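Local coordinates for putative NADP oxidoreductase BF3122 (Bacteroides fragilis, PDB 3D1L), which probably works as an NADP-dependent oxidoreductase, with a dinucleotide-binding N-terminal region and a helical C-terminal region that may pair in a dimer, at the interface of chains A and B. Sequence-based numbering; all coordinates share one arbitrary frame. Chains: chain A/B, Putative NADP oxidoreductase BF3122.

Contact 1: the interface of chains A and B. Residues chain A 185, 189, 213-214; chain B 181-182, 185-186, 189.
Helix 168-198 of each chain packs against its twin at the two-fold axis of the helical C-terminal region, and A:Thr185 and B:Thr185 meet there methyl to methyl. Their CG2 atoms lie 3.5 Å apart, the two side chains set roughly perpendicular. In both threonines CG2 is anti to the backbone N and OG1 stands beside it (chi1 -74° in each copy), which sends the methyl toward the partner and leaves the hydroxyl to its own helix. There B:Thr185 OG1 donates to the backbone carbonyl B:Thr181 O at 3.0 Å, the hydroxyl sitting over the flat face of the carbonyl. A:Thr213, from helix 207-219, buries 68 Å² here. With CG2 anti to the backbone N (OG1 chi1 -66°), its methyl points at B:Thr185 CG2, 3.7 Å from A:Thr213 CG2, and at the carbonyl B:Cys182 O, while its hydroxyl OG1 faces the sulfur B:Cys182 SG at 3.6 Å, a van der Waals contact.

The tyrosines flank this centre. In each, the ring carbon CE1 meets the threonine hydroxyl of the other chain obliquely, B:Tyr189 CE1 at 3.6 Å from A:Thr185 OG1. Within each helix the ring lies with one face over the carbonyl O of its own Thr185, centrally in A:Tyr189 and toward the rim in B:Tyr189. The edge of the B:Tyr189 ring also meets A:Thr213 O in plane, and B:Tyr189 OH lies against A:Ala214, with CA as the nearest atom (3.8 Å). The two phenol groups join through water: A:Tyr189 OH is 2.7 Å from water 2, B:Tyr189 OH is 2.7 Å from water 3, and each water touches both hydroxyls. Water 1 links A:Thr213 O to the side-chain oxygen B:Asn186 OD1. Direct contacts here are van der Waals, with methyls at the centre, polar groups connect across through water, and the patch probably helps hold the two chains together in a dimer.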
loop_
_atom_site.group_PDB
_atom_site.type_symbol
_atom_site.label_atom_id
_atom_site.label_comp_id
_atom_site.label_asym_id
_atom_site.label_seq_id
_atom_site.Cartn_x
_atom_site.Cartn_y
_atom_site.Cartn_z
ATOM N N THR A 185 -1.139 -8.692 -1.543
ATOM C CA THR A 185 -0.005 -7.983 -0.930
ATOM C C THR A 185 0.703 -8.821 0.159
ATOM O O THR A 185 1.927 -8.973 0.150
ATOM C CB THR A 185 -0.477 -6.648 -0.345
ATOM O OG1 THR A 185 -0.722 -5.739 -1.423
ATOM C CG2 THR A 185 0.597 -6.056 0.509
ATOM N N TYR A 189 4.630 -10.600 0.571
ATOM C CA TYR A 189 5.453 -10.715 1.793
ATOM C C TYR A 189 5.818 -12.182 2.070
ATOM O O TYR A 189 6.964 -12.480 2.431
ATOM C CB TYR A 189 4.744 -10.171 3.058
ATOM C CG TYR A 189 4.133 -8.788 3.011
ATOM C CD1 TYR A 189 4.634 -7.778 2.171
ATOM C CD2 TYR A 189 3.073 -8.460 3.873
ATOM C CE1 TYR A 189 4.058 -6.476 2.172
ATOM C CE2 TYR A 189 2.497 -7.192 3.871
ATOM C CZ TYR A 189 3.008 -6.207 3.027
ATOM O OH TYR A 189 2.442 -4.957 3.060
ATOM N N THR A 213 6.751 1.111 1.794
ATOM C CA THR A 213 5.915 0.807 0.621
ATOM C C THR A 213 4.473 1.191 0.874
ATOM O O THR A 213 3.816 1.763 -0.003
ATOM C CB THR A 213 6.042 -0.713 0.193
ATOM O OG1 THR A 213 7.370 -0.913 -0.244
ATOM C CG2 THR A 213 5.113 -1.089 -0.968
ATOM N N ALA A 214 4.001 0.920 2.083
ATOM C CA ALA A 214 2.650 1.279 2.507
ATOM C C ALA A 214 2.497 2.784 2.733
ATOM O O ALA A 214 1.518 3.382 2.264
ATOM C CB ALA A 214 2.296 0.517 3.798
ATOM N N THR B 181 8.673 -7.791 -2.225
ATOM C CA THR B 181 8.226 -7.025 -1.072
ATOM C C THR B 181 7.737 -5.637 -1.427
ATOM O O THR B 181 6.758 -5.170 -0.836
ATOM C CB THR B 181 9.310 -6.933 0.002
ATOM O OG1 THR B 181 9.567 -8.258 0.480
ATOM C CG2 THR B 181 8.818 -6.086 1.155
ATOM N N CYS B 182 8.428 -4.966 -2.344
ATOM C CA CYS B 182 8.140 -3.547 -2.627
ATOM C C CYS B 182 7.466 -3.328 -3.970
ATOM O O CYS B 182 6.467 -2.602 -4.074
ATOM C CB CYS B 182 9.435 -2.731 -2.687
ATOM S SG CYS B 182 10.416 -2.588 -1.169
ATOM N N THR B 185 4.194 -5.562 -4.528
ATOM C CA THR B 185 3.230 -5.088 -3.551
ATOM C C THR B 185 2.617 -3.770 -3.999
ATOM O O THR B 185 1.393 -3.624 -4.018
ATOM C CB THR B 185 3.884 -4.924 -2.179
ATOM O OG1 THR B 185 4.112 -6.229 -1.605
ATOM C CG2 THR B 185 2.933 -4.122 -1.239
ATOM N N ASN B 186 3.450 -2.806 -4.378
ATOM C CA ASN B 186 2.920 -1.525 -4.859
ATOM C C ASN B 186 2.061 -1.744 -6.104
ATOM O O ASN B 186 1.036 -1.086 -6.266
ATOM C CB ASN B 186 4.043 -0.506 -5.150
ATOM C CG ASN B 186 3.494 0.841 -5.554
ATOM O OD1 ASN B 186 3.117 1.661 -4.703
ATOM N ND2 ASN B 186 3.405 1.069 -6.857
ATOM N N TYR B 189 -1.431 -2.492 -5.205
ATOM C CA TYR B 189 -2.090 -1.215 -4.898
ATOM C C TYR B 189 -2.527 -0.526 -6.167
ATOM O O TYR B 189 -3.602 0.078 -6.198
ATOM C CB TYR B 189 -1.164 -0.227 -4.152
ATOM C CG TYR B 189 -0.540 -0.703 -2.847
ATOM C CD1 TYR B 189 -1.072 -1.768 -2.115
ATOM C CD2 TYR B 189 0.576 -0.045 -2.343
ATOM C CE1 TYR B 189 -0.472 -2.187 -0.936
ATOM C CE2 TYR B 189 1.170 -0.422 -1.166
ATOM C CZ TYR B 189 0.661 -1.499 -0.464
ATOM O OH TYR B 189 1.305 -1.848 0.712
HETATM O O HOH W 1 4.748 1.992 -2.633
HETATM O O HOH W 2 3.840 -2.843 2.098
HETATM O O HOH W 3 0.164 -3.262 2.652
#

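Contact 2: the interface of chains A and B. Residues chain A 213, 222, 225-226, 262; chain B 183-184, 186-187, 190.
A:Ile262, on helix 249-264, lays its CG1 methylene over one face of the imidazole of B:His187, 3.7 Å from the ring centroid and offset toward the rim, a CH-pi contact in the helical C-terminal region that matches the DUF2520 family. CG anti to the backbone N (chi1 -172°) sets the histidine ring alongside the isoleucine, and the two side chains run antiparallel beside each other. The isoleucine tip, CD1, meets the ring of B:Phe184 at CD1, 3.9 Å away. Farther along helix 168-198, A:Pro222 CB rests on the backbone of B:Ala190, 3.6 Å from its CA.

Polar groups border this apolar strip. The side-chain amide of B:Asn186 spends its nitrogen ND2 on two acceptors, both within its amide plane: the backbone carbonyl A:Pro222 O at 2.8 Å, nearly straight (171° at H), and the amide oxygen A:Gln226 OE1 at 3.0 Å. The donor stands above the carbonyl plane of the glutamine, the two amide planes being turned 73° apart. A bend at chi2 brings the glutamine amide round to B:Asn183, where A:Gln226 NE2 donates to the backbone B:Asn183 O at 2.9 Å. The glutamine thus accepts from one residue of the helix and donates to another, one turn away, which should fix its amide rotation.

At the outer rim, water 5 sits in the plane of the B:His187 ring and bridges ND1, at 2.7 Å, to A:Gln226 OE1. On the asparagine's other branch, OD1 lies against the methyl CB of A:Ala225.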
loop_
_atom_site.group_PDB
_atom_site.type_symbol
_atom_site.label_atom_id
_atom_site.label_comp_id
_atom_site.label_asym_id
_atom_site.label_seq_id
_atom_site.Cartn_x
_atom_site.Cartn_y
_atom_site.Cartn_z
ATOM N N THR A 213 6.751 1.111 1.794
ATOM C CA THR A 213 5.915 0.807 0.621
ATOM C C THR A 213 4.473 1.191 0.874
ATOM O O THR A 213 3.816 1.763 -0.003
ATOM C CB THR A 213 6.042 -0.713 0.193
ATOM O OG1 THR A 213 7.370 -0.913 -0.244
ATOM C CG2 THR A 213 5.113 -1.089 -0.968
ATOM N N PRO A 222 -0.314 5.126 -6.376
ATOM C CA PRO A 222 0.444 3.914 -6.653
ATOM C C PRO A 222 1.205 3.893 -7.976
ATOM O O PRO A 222 2.331 3.349 -8.023
ATOM C CB PRO A 222 -0.631 2.831 -6.621
ATOM C CG PRO A 222 -1.554 3.289 -5.582
ATOM C CD PRO A 222 -1.652 4.802 -5.824
ATOM N N ALA A 225 4.194 5.960 -7.367
ATOM C CA ALA A 225 5.020 5.391 -6.327
ATOM C C ALA A 225 5.774 4.163 -6.853
ATOM O O ALA A 225 6.751 3.716 -6.261
ATOM C CB ALA A 225 4.179 5.053 -5.123
ATOM N N GLN A 226 5.358 3.663 -8.000
ATOM C CA GLN A 226 5.918 2.443 -8.537
ATOM C C GLN A 226 7.403 2.643 -8.887
ATOM O O GLN A 226 7.771 3.673 -9.466
ATOM C CB GLN A 226 5.117 1.966 -9.758
ATOM C CG GLN A 226 5.597 0.597 -10.326
ATOM C CD GLN A 226 5.216 -0.559 -9.416
ATOM O OE1 GLN A 226 4.029 -0.779 -9.164
ATOM N NE2 GLN A 226 6.222 -1.298 -8.906
ATOM N N ILE A 262 3.438 -4.571 -14.652
ATOM C CA ILE A 262 3.991 -3.271 -14.249
ATOM C C ILE A 262 4.428 -2.497 -15.505
ATOM O O ILE A 262 4.066 -1.328 -15.683
ATOM C CB ILE A 262 5.207 -3.409 -13.252
ATOM C CG1 ILE A 262 4.750 -3.924 -11.873
ATOM C CG2 ILE A 262 5.977 -2.091 -13.144
ATOM C CD1 ILE A 262 5.857 -4.405 -10.977
ATOM N N ASN B 183 8.083 -3.867 -5.020
ATOM C CA ASN B 183 7.664 -3.566 -6.385
ATOM C C ASN B 183 6.326 -4.210 -6.686
ATOM O O ASN B 183 5.416 -3.532 -7.171
ATOM C CB ASN B 183 8.704 -4.067 -7.395
ATOM C CG ASN B 183 10.033 -3.338 -7.296
ATOM O OD1 ASN B 183 11.026 -3.791 -7.860
ATOM N ND2 ASN B 183 10.061 -2.210 -6.580
ATOM N N PHE B 184 6.216 -5.518 -6.417
ATOM C CA PHE B 184 4.990 -6.271 -6.718
ATOM C C PHE B 184 3.842 -5.871 -5.769
ATOM O O PHE B 184 2.679 -5.879 -6.144
ATOM C CB PHE B 184 5.220 -7.784 -6.665
ATOM C CG PHE B 184 6.211 -8.293 -7.698
ATOM C CD1 PHE B 184 6.610 -7.490 -8.764
ATOM C CD2 PHE B 184 6.720 -9.588 -7.613
ATOM C CE1 PHE B 184 7.514 -7.970 -9.717
ATOM C CE2 PHE B 184 7.616 -10.082 -8.572
ATOM C CZ PHE B 184 8.012 -9.268 -9.625
ATOM N N ASN B 186 3.450 -2.806 -4.378
ATOM C CA ASN B 186 2.920 -1.525 -4.859
ATOM C C ASN B 186 2.061 -1.744 -6.104
ATOM O O ASN B 186 1.036 -1.086 -6.266
ATOM C CB ASN B 186 4.043 -0.506 -5.150
ATOM C CG ASN B 186 3.494 0.841 -5.554
ATOM O OD1 ASN B 186 3.117 1.661 -4.703
ATOM N ND2 ASN B 186 3.405 1.069 -6.857
ATOM N N HIS B 187 2.460 -2.684 -6.968
ATOM C CA HIS B 187 1.643 -3.003 -8.158
ATOM C C HIS B 187 0.254 -3.500 -7.767
ATOM O O HIS B 187 -0.714 -3.156 -8.423
ATOM C CB HIS B 187 2.326 -4.006 -9.097
ATOM C CG HIS B 187 1.603 -4.202 -10.401
ATOM N ND1 HIS B 187 1.367 -3.171 -11.287
ATOM C CD2 HIS B 187 1.054 -5.307 -10.960
ATOM C CE1 HIS B 187 0.708 -3.634 -12.338
ATOM N NE2 HIS B 187 0.505 -4.926 -12.162
ATOM N N ALA B 190 -1.673 -0.578 -7.197
ATOM C CA ALA B 190 -1.942 0.086 -8.490
ATOM C C ALA B 190 -3.134 -0.513 -9.234
ATOM O O ALA B 190 -3.923 0.221 -9.825
ATOM C CB ALA B 190 -0.711 0.074 -9.368
HETATM O O HOH W 4 4.748 1.992 -2.633
HETATM O O HOH W 5 2.289 -0.629 -11.256
#

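Contact 1 and contact 2 are neighbouring parts of one two-fold interface, the centres of their C-alpha atoms about 6 Å apart. A:Thr213 and B:Asn186 belong to both, and helix 168-198 of chain B runs through the two patches, facing its twin and helix 207-219 of chain A in contact 1, and helices 222-225 and 249-264 with the loop residue A:Gln226 in contact 2. The first has methyl contacts and bridging waters close to the axis; the second adds direct side-chain hydrogen bonds farther out. Symmetry repeats both with the chains exchanged, so the C-terminal regions interlock, which suggests a dimer, although the structure alone does not prove one.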